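Side-chain contacts in 2-dehydropantoate 2-reductase (Geobacter metallireducens, PDB 3HN2), which probably catalyses the NADPH-dependent reduction of 2-dehydropantoate (ketopantoate) to (R)-pantoate, the second step of the route from 3-methyl-2-oxobutanoate to pantoate: residues L187-P192 with D250-Y255; V212-V217 with D244-T249; E254-P257 with R263-G266. All coordinates share one frame; numbering follows the deposited sequence.

Interaction 1 of 3, residues L187-P192 with D250-Y255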
ATOM      1  N   LEU A 187      12.955   9.581  -2.249  1.00 53.82           N
ATOM      2  CA  LEU A 187      13.138  10.642  -1.253  1.00 42.56           C
ATOM      3  C   LEU A 187      11.833  11.369  -0.943  1.00 40.79           C
ATOM      4  O   LEU A 187      11.646  11.857   0.169  1.00 46.45           O
ATOM      5  CB  LEU A 187      14.213  11.642  -1.711  1.00 31.12           C
ATOM      6  CG  LEU A 187      15.602  11.664  -1.052  1.00 37.04           C
ATOM      7  CD1 LEU A 187      15.923  10.420  -0.210  1.00 11.10           C
ATOM      8  CD2 LEU A 187      16.716  11.920  -2.090  1.00 31.81           C
ATOM      9  N   VAL A 188      10.939  11.429  -1.930  1.00 42.88           N
ATOM     10  CA  VAL A 188       9.601  11.987  -1.749  1.00 44.41           C
ATOM     11  C   VAL A 188       8.809  11.203  -0.695  1.00 46.31           C
ATOM     12  O   VAL A 188       7.968  11.767  -0.001  1.00 39.88           O
ATOM     13  CB  VAL A 188       8.823  12.067  -3.088  1.00 44.24           C
ATOM     14  CG1 VAL A 188       7.350  12.480  -2.870  1.00 54.82           C
ATOM     15  CG2 VAL A 188       9.485  13.055  -4.014  1.00 26.27           C
ATOM     16  N   TRP A 189       9.107   9.913  -0.563  1.00 45.35           N
ATOM     17  CA  TRP A 189       8.476   9.090   0.459  1.00 45.33           C
ATOM     18  C   TRP A 189       9.279   9.065   1.755  1.00 47.04           C
ATOM     19  O   TRP A 189       8.703   9.176   2.855  1.00 34.55           O
ATOM     20  CB  TRP A 189       8.255   7.656  -0.038  1.00 38.71           C
ATOM     21  CG  TRP A 189       7.343   6.915   0.868  1.00 43.96           C
ATOM     22  CD1 TRP A 189       5.974   6.868   0.796  1.00 32.31           C
ATOM     23  CD2 TRP A 189       7.712   6.149   2.022  1.00 45.86           C
ATOM     24  NE1 TRP A 189       5.478   6.099   1.818  1.00 22.24           N
ATOM     25  CE2 TRP A 189       6.514   5.656   2.595  1.00 24.96           C
ATOM     26  CE3 TRP A 189       8.938   5.827   2.624  1.00 22.40           C
ATOM     27  CZ2 TRP A 189       6.506   4.854   3.739  1.00 21.40           C
ATOM     28  CZ3 TRP A 189       8.935   5.030   3.775  1.00 26.30           C
ATOM     29  CH2 TRP A 189       7.721   4.554   4.319  1.00 48.16           C
ATOM     30  N   ASN A 190      10.597   8.889   1.614  1.00 29.97           N
ATOM     31  CA  ASN A 190      11.498   8.663   2.748  1.00 27.07           C
ATOM     32  C   ASN A 190      11.656   9.855   3.667  1.00 31.62           C
ATOM     33  O   ASN A 190      11.969   9.692   4.838  1.00 44.90           O
ATOM     34  CB  ASN A 190      12.897   8.240   2.260  1.00 44.66           C
ATOM     35  CG  ASN A 190      13.112   6.733   2.290  1.00 53.90           C
ATOM     36  OD1 ASN A 190      12.171   5.947   2.457  1.00 41.96           O
ATOM     37  ND2 ASN A 190      14.364   6.322   2.117  1.00 64.40           N
ATOM     38  N   ILE A 191      11.471  11.058   3.139  1.00 28.64           N
ATOM     39  CA  ILE A 191      11.681  12.250   3.950  1.00 28.24           C
ATOM     40  C   ILE A 191      10.513  12.529   4.923  1.00 33.21           C
ATOM     41  O   ILE A 191      10.764  12.564   6.129  1.00 30.45           O
ATOM     42  CB  ILE A 191      12.193  13.466   3.121  1.00 28.51           C
ATOM     43  CG1 ILE A 191      13.648  13.205   2.688  1.00 40.41           C
ATOM     44  CG2 ILE A 191      12.103  14.754   3.921  1.00 36.42           C
ATOM     45  CD1 ILE A 191      14.275  14.284   1.819  1.00 25.98           C
ATOM     46  N   PRO A 192       9.252  12.691   4.428  1.00 34.29           N
ATOM     47  CA  PRO A 192       8.153  12.859   5.409  1.00 37.41           C
ATOM     48  C   PRO A 192       7.993  11.691   6.373  1.00 28.35           C
ATOM     49  O   PRO A 192       7.851  11.907   7.565  1.00 30.34           O
ATOM     50  CB  PRO A 192       6.897  12.999   4.535  1.00 30.04           C
ATOM     51  CG  PRO A 192       7.290  12.443   3.207  1.00 42.17           C
ATOM     52  CD  PRO A 192       8.737  12.765   3.047  1.00 31.60           C
ATOM     53  N   ASP A 250      -1.145   4.901   2.515  1.00 51.07           N
ATOM     54  CA  ASP A 250      -2.429   4.641   3.164  1.00 46.22           C
ATOM     55  C   ASP A 250      -2.849   3.163   3.088  1.00 52.91           C
ATOM     56  O   ASP A 250      -3.801   2.745   3.754  1.00 53.30           O
ATOM     57  CB  ASP A 250      -3.506   5.522   2.523  1.00 50.40           C
ATOM     58  CG  ASP A 250      -4.463   6.122   3.541  1.00 70.82           C
ATOM     59  OD1 ASP A 250      -4.998   7.219   3.268  1.00 77.97           O
ATOM     60  OD2 ASP A 250      -4.683   5.510   4.611  1.00 77.12           O
ATOM     61  N   ALA A 251      -2.139   2.380   2.276  1.00 48.98           N
ATOM     62  CA  ALA A 251      -2.390   0.945   2.129  1.00 43.39           C
ATOM     63  C   ALA A 251      -1.419   0.107   2.963  1.00 41.17           C
ATOM     64  O   ALA A 251      -1.339  -1.115   2.805  1.00 37.65           O
ATOM     65  CB  ALA A 251      -2.294   0.548   0.660  1.00 40.87           C
ATOM     66  N   MET A 252      -0.683   0.772   3.849  1.00 39.61           N
ATOM     67  CA  MET A 252       0.395   0.137   4.591  1.00 39.06           C
ATOM     68  C   MET A 252      -0.005  -0.160   6.013  1.00 44.06           C
ATOM     69  O   MET A 252       0.761  -0.785   6.748  1.00 46.96           O
ATOM     70  CB  MET A 252       1.628   1.035   4.607  1.00 44.39           C
ATOM     71  CG  MET A 252       2.467   0.987   3.353  1.00 37.40           C
ATOM     72  SD  MET A 252       3.745   2.232   3.499  1.00 44.30           S
ATOM     73  CE  MET A 252       5.123   1.470   2.630  1.00 23.48           C
ATOM     74  N   GLY A 253      -1.198   0.298   6.395  1.00 53.20           N
ATOM     75  CA  GLY A 253      -1.714   0.141   7.751  1.00 46.52           C
ATOM     76  C   GLY A 253      -0.784   0.735   8.793  1.00 52.88           C
ATOM     77  O   GLY A 253      -0.333   1.874   8.659  1.00 55.50           O
ATOM     78  N   GLU A 254      -0.466  -0.071   9.803  1.00 52.76           N
ATOM     79  CA  GLU A 254       0.301   0.356  10.966  1.00 53.49           C
ATOM     80  C   GLU A 254       1.807   0.095  10.789  1.00 52.67           C
ATOM     81  O   GLU A 254       2.417  -0.657  11.553  1.00 58.56           O
ATOM     82  CB  GLU A 254      -0.248  -0.350  12.214  1.00 43.63           C
ATOM     83  CG  GLU A 254       0.019   0.363  13.535  1.00 62.67           C
ATOM     84  CD  GLU A 254      -0.501  -0.405  14.743  1.00 63.98           C
ATOM     85  OE1 GLU A 254      -0.804   0.241  15.767  1.00 73.91           O
ATOM     86  OE2 GLU A 254      -0.606  -1.649  14.675  1.00 70.35           O
ATOM     87  N   TYR A 255       2.406   0.730   9.786  1.00 52.46           N
ATOM     88  CA  TYR A 255       3.800   0.448   9.424  1.00 50.25           C
ATOM     89  C   TYR A 255       4.809   1.402  10.059  1.00 55.03           C
ATOM     90  O   TYR A 255       4.671   2.622   9.972  1.00 63.40           O
ATOM     91  CB  TYR A 255       3.966   0.430   7.903  1.00 49.72           C
ATOM     92  CG  TYR A 255       5.397   0.273   7.437  1.00 53.52           C
ATOM     93  CD1 TYR A 255       6.042   1.306   6.760  1.00 45.13           C
ATOM     94  CD2 TYR A 255       6.108  -0.906   7.675  1.00 42.76           C
ATOM     95  CE1 TYR A 255       7.352   1.174   6.334  1.00 51.77           C
ATOM     96  CE2 TYR A 255       7.426  -1.046   7.253  1.00 50.17           C
ATOM     97  CZ  TYR A 255       8.040  -0.001   6.582  1.00 51.61           C
ATOM     98  OH  TYR A 255       9.341  -0.125   6.151  1.00 59.40           O
TER
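Trp189 meets Met252 and Tyr255 where the loop that follows helix 241-249 runs past helix 179-200, and the centre of the contact is a Met-aromatic pair within the helical C-terminal domain of this ketopantoate reductase. Trp189 and Met252 reach toward each other from opposite directions, the indole extending from the helix and the thioether from the loop. The sulfur approaches the indole obliquely: SD of Met252 lies 5.1 Å from the centroid of the six-membered ring of Trp189, on a line 65° off the ring normal. CG of Trp189 stands anti to the backbone N (chi1 -167°), which carries the benzo side of the indole out toward the loop. There CH2 of Trp189 touches CE1 of Tyr255 at 4.0 Å. This second meeting is unequal, because the indole carbon sits in the plane of the phenol ring at its edge, whereas the phenol carbon comes obliquely to the indole.

No hydrogen bond joins the two segments, so they are held by van der Waals and sulfur-aromatic contact. The polar edge of the indole is used differently: its NE1 is hydrogen-bonded to OG1 of Thr249, and its rings also meet Phe193 in a stack and Phe127 edge to face. Met252 also packs on Ala251 of the second subunit. The bend of the methionine chain at chi3 (147°) turns the methyl so that CE as well as SD meets the indole, and CZ2 of Trp189 lies 3.8 Å from both SD and CE of Met252.

Interaction 2 of 3, residues V212-V217 with D244-T249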
ATOM      1  N   VAL A 212      -4.425  18.187   9.049  1.00 45.29           N
ATOM      2  CA  VAL A 212      -3.344  19.173   8.924  1.00 49.18           C
ATOM      3  C   VAL A 212      -1.955  18.540   8.815  1.00 55.52           C
ATOM      4  O   VAL A 212      -1.025  19.151   8.278  1.00 44.72           O
ATOM      5  CB  VAL A 212      -3.363  20.248  10.045  1.00 46.45           C
ATOM      6  CG1 VAL A 212      -4.355  21.356   9.703  1.00 48.03           C
ATOM      7  CG2 VAL A 212      -3.653  19.632  11.404  1.00 49.27           C
ATOM      8  N   SER A 213      -1.834  17.315   9.323  1.00 57.06           N
ATOM      9  CA  SER A 213      -0.608  16.531   9.200  1.00 56.95           C
ATOM     10  C   SER A 213      -0.426  15.975   7.792  1.00 62.72           C
ATOM     11  O   SER A 213       0.708  15.819   7.328  1.00 60.64           O
ATOM     12  CB  SER A 213      -0.601  15.396  10.214  1.00 52.23           C
ATOM     13  OG  SER A 213      -0.863  15.894  11.510  1.00 72.28           O
ATOM     14  N   ARG A 214      -1.538  15.673   7.120  1.00 61.30           N
ATOM     15  CA  ARG A 214      -1.502  15.298   5.704  1.00 54.57           C
ATOM     16  C   ARG A 214      -1.054  16.494   4.871  1.00 49.71           C
ATOM     17  O   ARG A 214      -0.285  16.337   3.922  1.00 58.03           O
ATOM     18  CB  ARG A 214      -2.870  14.816   5.218  1.00 53.09           C
ATOM     19  CG  ARG A 214      -3.390  13.567   5.901  1.00 56.66           C
ATOM     20  CD  ARG A 214      -4.752  13.155   5.336  1.00 58.57           C
ATOM     21  NE  ARG A 214      -4.616  12.531   4.022  1.00 72.47           N
ATOM     22  CZ  ARG A 214      -4.461  11.226   3.815  1.00 69.75           C
ATOM     23  NH1 ARG A 214      -4.335  10.766   2.577  1.00 74.27           N
ATOM     24  NH2 ARG A 214      -4.426  10.378   4.838  1.00 57.30           N
ATOM     25  N   LYS A 215      -1.541  17.681   5.243  1.00 46.05           N
ATOM     26  CA  LYS A 215      -1.153  18.953   4.622  1.00 43.99           C
ATOM     27  C   LYS A 215       0.340  19.243   4.828  1.00 39.96           C
ATOM     28  O   LYS A 215       1.007  19.779   3.934  1.00 47.18           O
ATOM     29  CB  LYS A 215      -2.015  20.088   5.183  1.00 41.02           C
ATOM     30  CG  LYS A 215      -1.776  21.474   4.588  1.00 47.59           C
ATOM     31  CD  LYS A 215      -2.802  22.463   5.133  1.00 52.01           C
ATOM     32  CE  LYS A 215      -2.644  23.852   4.540  1.00 58.36           C
ATOM     33  NZ  LYS A 215      -1.707  24.695   5.331  1.00 72.01           N
ATOM     34  N   LEU A 216       0.851  18.863   5.999  1.00 28.50           N
ATOM     35  CA  LEU A 216       2.272  18.950   6.309  1.00 35.93           C
ATOM     36  C   LEU A 216       3.082  18.032   5.392  1.00 40.37           C
ATOM     37  O   LEU A 216       4.040  18.476   4.776  1.00 28.07           O
ATOM     38  CB  LEU A 216       2.519  18.542   7.756  1.00 26.91           C
ATOM     39  CG  LEU A 216       3.619  19.190   8.603  1.00 30.23           C
ATOM     40  CD1 LEU A 216       4.169  18.117   9.525  1.00 11.24           C
ATOM     41  CD2 LEU A 216       4.757  19.853   7.817  1.00 46.39           C
ATOM     42  N   VAL A 217       2.679  16.760   5.329  1.00 40.67           N
ATOM     43  CA  VAL A 217       3.299  15.761   4.474  1.00 36.24           C
ATOM     44  C   VAL A 217       3.306  16.236   3.028  1.00 43.02           C
ATOM     45  O   VAL A 217       4.343  16.176   2.371  1.00 35.19           O
ATOM     46  CB  VAL A 217       2.618  14.375   4.625  1.00 28.15           C
ATOM     47  CG1 VAL A 217       3.089  13.400   3.562  1.00 56.33           C
ATOM     48  CG2 VAL A 217       2.937  13.798   5.974  1.00 45.65           C
ATOM     49  N   ASP A 244      -0.093  10.483  -5.072  1.00 41.23           N
ATOM     50  CA  ASP A 244       0.224   9.086  -5.292  1.00 27.93           C
ATOM     51  C   ASP A 244       1.030   8.430  -4.163  1.00 25.69           C
ATOM     52  O   ASP A 244       0.972   7.218  -4.028  1.00 32.62           O
ATOM     53  CB  ASP A 244       0.928   8.909  -6.651  1.00 41.78           C
ATOM     54  CG  ASP A 244       0.034   9.291  -7.837  1.00 41.51           C
ATOM     55  OD1 ASP A 244      -1.194   9.071  -7.766  1.00 83.38           O
ATOM     56  OD2 ASP A 244       0.558   9.810  -8.844  1.00 66.60           O
ATOM     57  N   MET A 245       1.785   9.195  -3.364  1.00 10.74           N
ATOM     58  CA  MET A 245       2.491   8.587  -2.222  1.00  9.02           C
ATOM     59  C   MET A 245       1.618   8.764  -0.962  1.00 40.39           C
ATOM     60  O   MET A 245       1.775   8.058   0.037  1.00 31.80           O
ATOM     61  CB  MET A 245       3.884   9.202  -1.996  1.00 33.87           C
ATOM     62  CG  MET A 245       4.896   9.098  -3.172  1.00 14.79           C
ATOM     63  SD  MET A 245       4.941   7.477  -3.958  1.00 36.95           S
ATOM     64  CE  MET A 245       5.989   6.557  -2.850  1.00 28.33           C
ATOM     65  N   LEU A 246       0.699   9.720  -1.026  1.00 40.19           N
ATOM     66  CA  LEU A 246      -0.284   9.933   0.017  1.00 52.47           C
ATOM     67  C   LEU A 246      -1.208   8.718   0.070  1.00 59.22           C
ATOM     68  O   LEU A 246      -1.446   8.158   1.142  1.00 62.48           O
ATOM     69  CB  LEU A 246      -1.065  11.219  -0.279  1.00 51.32           C
ATOM     70  CG  LEU A 246      -1.519  12.199   0.807  1.00 45.78           C
ATOM     71  CD1 LEU A 246      -0.526  12.358   1.950  1.00 31.88           C
ATOM     72  CD2 LEU A 246      -1.802  13.555   0.168  1.00 52.52           C
ATOM     73  N   GLU A 247      -1.681   8.288  -1.101  1.00 64.69           N
ATOM     74  CA  GLU A 247      -2.575   7.130  -1.221  1.00 62.01           C
ATOM     75  C   GLU A 247      -1.841   5.795  -1.080  1.00 56.24           C
ATOM     76  O   GLU A 247      -2.412   4.830  -0.583  1.00 50.33           O
ATOM     77  CB  GLU A 247      -3.333   7.162  -2.552  1.00 60.14           C
ATOM     78  CG  GLU A 247      -4.411   8.243  -2.654  1.00 63.90           C
ATOM     79  CD  GLU A 247      -5.074   8.291  -4.028  1.00 69.37           C
ATOM     80  OE1 GLU A 247      -5.814   9.260  -4.301  1.00 69.58           O
ATOM     81  OE2 GLU A 247      -4.859   7.360  -4.837  1.00 81.12           O
ATOM     82  N   PHE A 248      -0.585   5.752  -1.531  1.00 56.21           N
ATOM     83  CA  PHE A 248       0.255   4.547  -1.461  1.00 51.40           C
ATOM     84  C   PHE A 248       0.548   4.147  -0.021  1.00 47.57           C
ATOM     85  O   PHE A 248       0.426   2.976   0.333  1.00 52.61           O
ATOM     86  CB  PHE A 248       1.560   4.771  -2.241  1.00 59.77           C
ATOM     87  CG  PHE A 248       2.602   3.701  -2.048  1.00 60.22           C
ATOM     88  CD1 PHE A 248       2.519   2.497  -2.741  1.00 64.08           C
ATOM     89  CD2 PHE A 248       3.692   3.917  -1.207  1.00 64.36           C
ATOM     90  CE1 PHE A 248       3.487   1.514  -2.575  1.00 65.41           C
ATOM     91  CE2 PHE A 248       4.664   2.940  -1.032  1.00 81.97           C
ATOM     92  CZ  PHE A 248       4.564   1.736  -1.721  1.00 76.00           C
ATOM     93  N   THR A 249       0.917   5.130   0.800  1.00 46.24           N
ATOM     94  CA  THR A 249       1.271   4.907   2.206  1.00 43.81           C
ATOM     95  C   THR A 249       0.030   4.550   3.035  1.00 47.81           C
ATOM     96  O   THR A 249       0.139   3.943   4.097  1.00 53.20           O
ATOM     97  CB  THR A 249       2.008   6.143   2.808  1.00 45.89           C
ATOM     98  OG1 THR A 249       2.744   6.809   1.780  1.00 13.11           O
ATOM     99  CG2 THR A 249       2.999   5.744   3.884  1.00 13.44           C
TER
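Arg214 is brought to Leu246 by a chain that starts with CG anti to the carbonyl carbon (chi1 -63°), runs straight through chi2 and then bends at chi3 (76°). The CB of Arg214 does not point at the facing helix, and it is this course of the chain that delivers the guanidinium to it. Leu246, by contrast, projects directly at the helix of Arg214, with its first torsion (chi1 -142°) away from the staggered positions. The backbones are closest at these same two residues, where CA of Arg214 and CA of Leu246 are 7.9 Å apart.

The two side chains cross at a slant. NH1 of Arg214 comes to 3.6 Å from CG of Leu246, and the methyl CD1 of the leucine lies over one face of the guanidinium, 4.2 Å from NH1 of Arg214. The leucine thus covers one face of the guanidinium, while NH2 of Arg214 donates a hydrogen bond to the backbone O of Leu208 and has a long, weak ion pair with Asp250. One turn along the helix, CG1 of Val217 touches CD1 of Leu246 at 4.1 Å, so a single methyl is shared between an aliphatic branch and a charged plane. No hydrogen bond crosses between the segments.

The contact packs helix 211-229 against helix 241-249, two helices of the C-terminal domain. Val217 continues inward onto Phe193 and Leu196 of helix 179-200, Leu246 also touches Arg218 and Leu208, and at the outer side Arg214 packs on Asp172 of the second subunit, in the loop just before strand 173-175.

Interaction 3 of 3, residues E254-P257 with R263-G266; sequences EYKP and REEG
Lys256 lies on an extended backbone that leads into helix 258-264, while Glu264 lies near the C-terminal end of that same helix, and their CA atoms are 10.3 Å apart. The helix is ended by a Schellman motif in which Gly266, with positive phi, is the C-prime residue; at the other end Pro257 takes the N-cap position. A salt bridge between Lys256 and Glu264 therefore spans the short helix from the residue before its N-cap to near its C-terminal end.

Both side chains point at the other segment, and they cross at about a right angle. The lysine chain is bent twice, at chi2 (-138°) and chi3 (-101°), whereas the glutamate runs extended beyond CG. NZ of Lys256 donates a hydrogen bond to OE2 of Glu264 at 3.1 Å. It meets this oxygen on the syn side, 30° out of the carboxylate plane, so the ammonium is tilted from the plane but still on the side facing the other oxygen. Near the C-terminal end of the helix the carboxylate may sit in a mildly unfavourable field, which the lysine would probably offset. A methionine in place of Lys256 would probably leave the Glu264 carboxylate without this counter-charge and with more freedom to turn.

The bridge lies at the surface of the C-terminal domain. Lys256 also packs on Pro203, and Arg263 of the same helix as Glu264 gives hydrogen bonds from NE and NH2 to the backbone O atoms of Ala198 and Leu199, at the end of helix 179-200. The end of the lysine stem also lies against the carboxylate, with CE of Lys256 3.4 Å from OE2 of Glu264.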
ATOM      1  N   GLU A 254      -0.466  -0.071   9.803  1.00 52.76           N
ATOM      2  CA  GLU A 254       0.301   0.356  10.966  1.00 53.49           C
ATOM      3  C   GLU A 254       1.807   0.095  10.789  1.00 52.67           C
ATOM      4  O   GLU A 254       2.417  -0.657  11.553  1.00 58.56           O
ATOM      5  CB  GLU A 254      -0.248  -0.350  12.214  1.00 43.63           C
ATOM      6  CG  GLU A 254       0.019   0.363  13.535  1.00 62.67           C
ATOM      7  CD  GLU A 254      -0.501  -0.405  14.743  1.00 63.98           C
ATOM      8  OE1 GLU A 254      -0.804   0.241  15.767  1.00 73.91           O
ATOM      9  OE2 GLU A 254      -0.606  -1.649  14.675  1.00 70.35           O
ATOM     10  N   TYR A 255       2.406   0.730   9.786  1.00 52.46           N
ATOM     11  CA  TYR A 255       3.800   0.448   9.424  1.00 50.25           C
ATOM     12  C   TYR A 255       4.809   1.402  10.059  1.00 55.03           C
ATOM     13  O   TYR A 255       4.671   2.622   9.972  1.00 63.40           O
ATOM     14  CB  TYR A 255       3.966   0.430   7.903  1.00 49.72           C
ATOM     15  CG  TYR A 255       5.397   0.273   7.437  1.00 53.52           C
ATOM     16  CD1 TYR A 255       6.042   1.306   6.760  1.00 45.13           C
ATOM     17  CD2 TYR A 255       6.108  -0.906   7.675  1.00 42.76           C
ATOM     18  CE1 TYR A 255       7.352   1.174   6.334  1.00 51.77           C
ATOM     19  CE2 TYR A 255       7.426  -1.046   7.253  1.00 50.17           C
ATOM     20  CZ  TYR A 255       8.040  -0.001   6.582  1.00 51.61           C
ATOM     21  OH  TYR A 255       9.341  -0.125   6.151  1.00 59.40           O
ATOM     22  N   LYS A 256       5.831   0.834  10.689  1.00 54.26           N
ATOM     23  CA  LYS A 256       6.864   1.628  11.342  1.00 51.76           C
ATOM     24  C   LYS A 256       8.153   1.574  10.524  1.00 55.45           C
ATOM     25  O   LYS A 256       8.827   0.542  10.503  1.00 63.39           O
ATOM     26  CB  LYS A 256       7.095   1.154  12.786  1.00 54.45           C
ATOM     27  CG  LYS A 256       5.812   1.063  13.629  1.00 45.41           C
ATOM     28  CD  LYS A 256       6.005   1.587  15.048  1.00 45.10           C
ATOM     29  CE  LYS A 256       6.183   0.491  16.080  1.00 60.31           C
ATOM     30  NZ  LYS A 256       5.935   1.016  17.463  1.00 50.13           N
ATOM     31  N   PRO A 257       8.496   2.691   9.848  1.00 51.27           N
ATOM     32  CA  PRO A 257       9.644   2.820   8.946  1.00 48.38           C
ATOM     33  C   PRO A 257      10.976   2.508   9.611  1.00 46.42           C
ATOM     34  O   PRO A 257      11.066   2.491  10.836  1.00 43.38           O
ATOM     35  CB  PRO A 257       9.615   4.302   8.552  1.00 46.58           C
ATOM     36  CG  PRO A 257       8.225   4.713   8.746  1.00 47.19           C
ATOM     37  CD  PRO A 257       7.747   3.954   9.939  1.00 52.20           C
ATOM     38  N   ARG A 263      15.466   4.218  15.962  1.00 66.15           N
ATOM     39  CA  ARG A 263      15.253   5.095  17.115  1.00 66.13           C
ATOM     40  C   ARG A 263      14.832   4.292  18.353  1.00 68.08           C
ATOM     41  O   ARG A 263      15.356   4.523  19.447  1.00 69.42           O
ATOM     42  CB  ARG A 263      14.206   6.162  16.767  1.00 65.48           C
ATOM     43  CG  ARG A 263      13.721   7.036  17.917  1.00 68.43           C
ATOM     44  CD  ARG A 263      14.348   8.409  17.864  1.00 61.21           C
ATOM     45  NE  ARG A 263      13.364   9.465  18.097  1.00 69.43           N
ATOM     46  CZ  ARG A 263      13.342  10.273  19.154  1.00 59.97           C
ATOM     47  NH1 ARG A 263      14.264  10.168  20.102  1.00 61.53           N
ATOM     48  NH2 ARG A 263      12.394  11.194  19.256  1.00 49.70           N
ATOM     49  N   GLU A 264      13.903   3.350  18.165  1.00 66.03           N
ATOM     50  CA  GLU A 264      13.438   2.453  19.232  1.00 64.24           C
ATOM     51  C   GLU A 264      14.544   1.572  19.822  1.00 67.74           C
ATOM     52  O   GLU A 264      14.602   1.371  21.037  1.00 66.19           O
ATOM     53  CB  GLU A 264      12.303   1.563  18.727  1.00 65.28           C
ATOM     54  CG  GLU A 264      10.910   2.151  18.892  1.00 55.25           C
ATOM     55  CD  GLU A 264       9.831   1.202  18.410  1.00 57.55           C
ATOM     56  OE1 GLU A 264       9.828   0.032  18.844  1.00 73.28           O
ATOM     57  OE2 GLU A 264       8.987   1.623  17.592  1.00 59.23           O
ATOM     58  N   GLU A 265      15.413   1.057  18.952  1.00 70.19           N
ATOM     59  CA  GLU A 265      16.554   0.233  19.364  1.00 70.81           C
ATOM     60  C   GLU A 265      17.746   1.081  19.814  1.00 71.20           C
ATOM     61  O   GLU A 265      18.735   0.549  20.323  1.00 76.48           O
ATOM     62  CB  GLU A 265      16.984  -0.707  18.233  1.00 68.60           C
ATOM     63  CG  GLU A 265      15.995  -1.830  17.919  1.00 68.04           C
ATOM     64  CD  GLU A 265      16.344  -2.603  16.648  1.00 78.76           C
ATOM     65  OE1 GLU A 265      17.007  -2.037  15.748  1.00 90.61           O
ATOM     66  OE2 GLU A 265      15.944  -3.784  16.546  1.00 82.37           O
ATOM     67  N   GLY A 266      17.651   2.393  19.610  1.00 66.17           N
ATOM     68  CA  GLY A 266      18.677   3.328  20.057  1.00 63.20           C
ATOM     69  C   GLY A 266      19.955   3.318  19.239  1.00 65.65           C
ATOM     70  O   GLY A 266      20.992   3.793  19.702  1.00 65.44           O
TER

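Following the chain from the N terminus, the first segment to enter a contact lies on helix 179-200, after the Rossmann-type N-terminal part, and interaction 1 ties it to the loop 250-255, closing a long, largely helical excursion. Interaction 2 is nested inside that loop, joining helix 211-229 to helix 241-249. Interaction 3 begins on the segment where interaction 1 ends, sharing Glu254 and Tyr255, and closes a tight loop around helix 258-264, in series after interaction 2. Interactions 1 and 2 touch directly, for instance where CB of Pro192 packs on CG1 of Val217 and CD1 of Trp189 meets CE of Met245. Interaction 3 lies about 19 Å, centre to centre, from interaction 2. All three belong to the C-terminal domain.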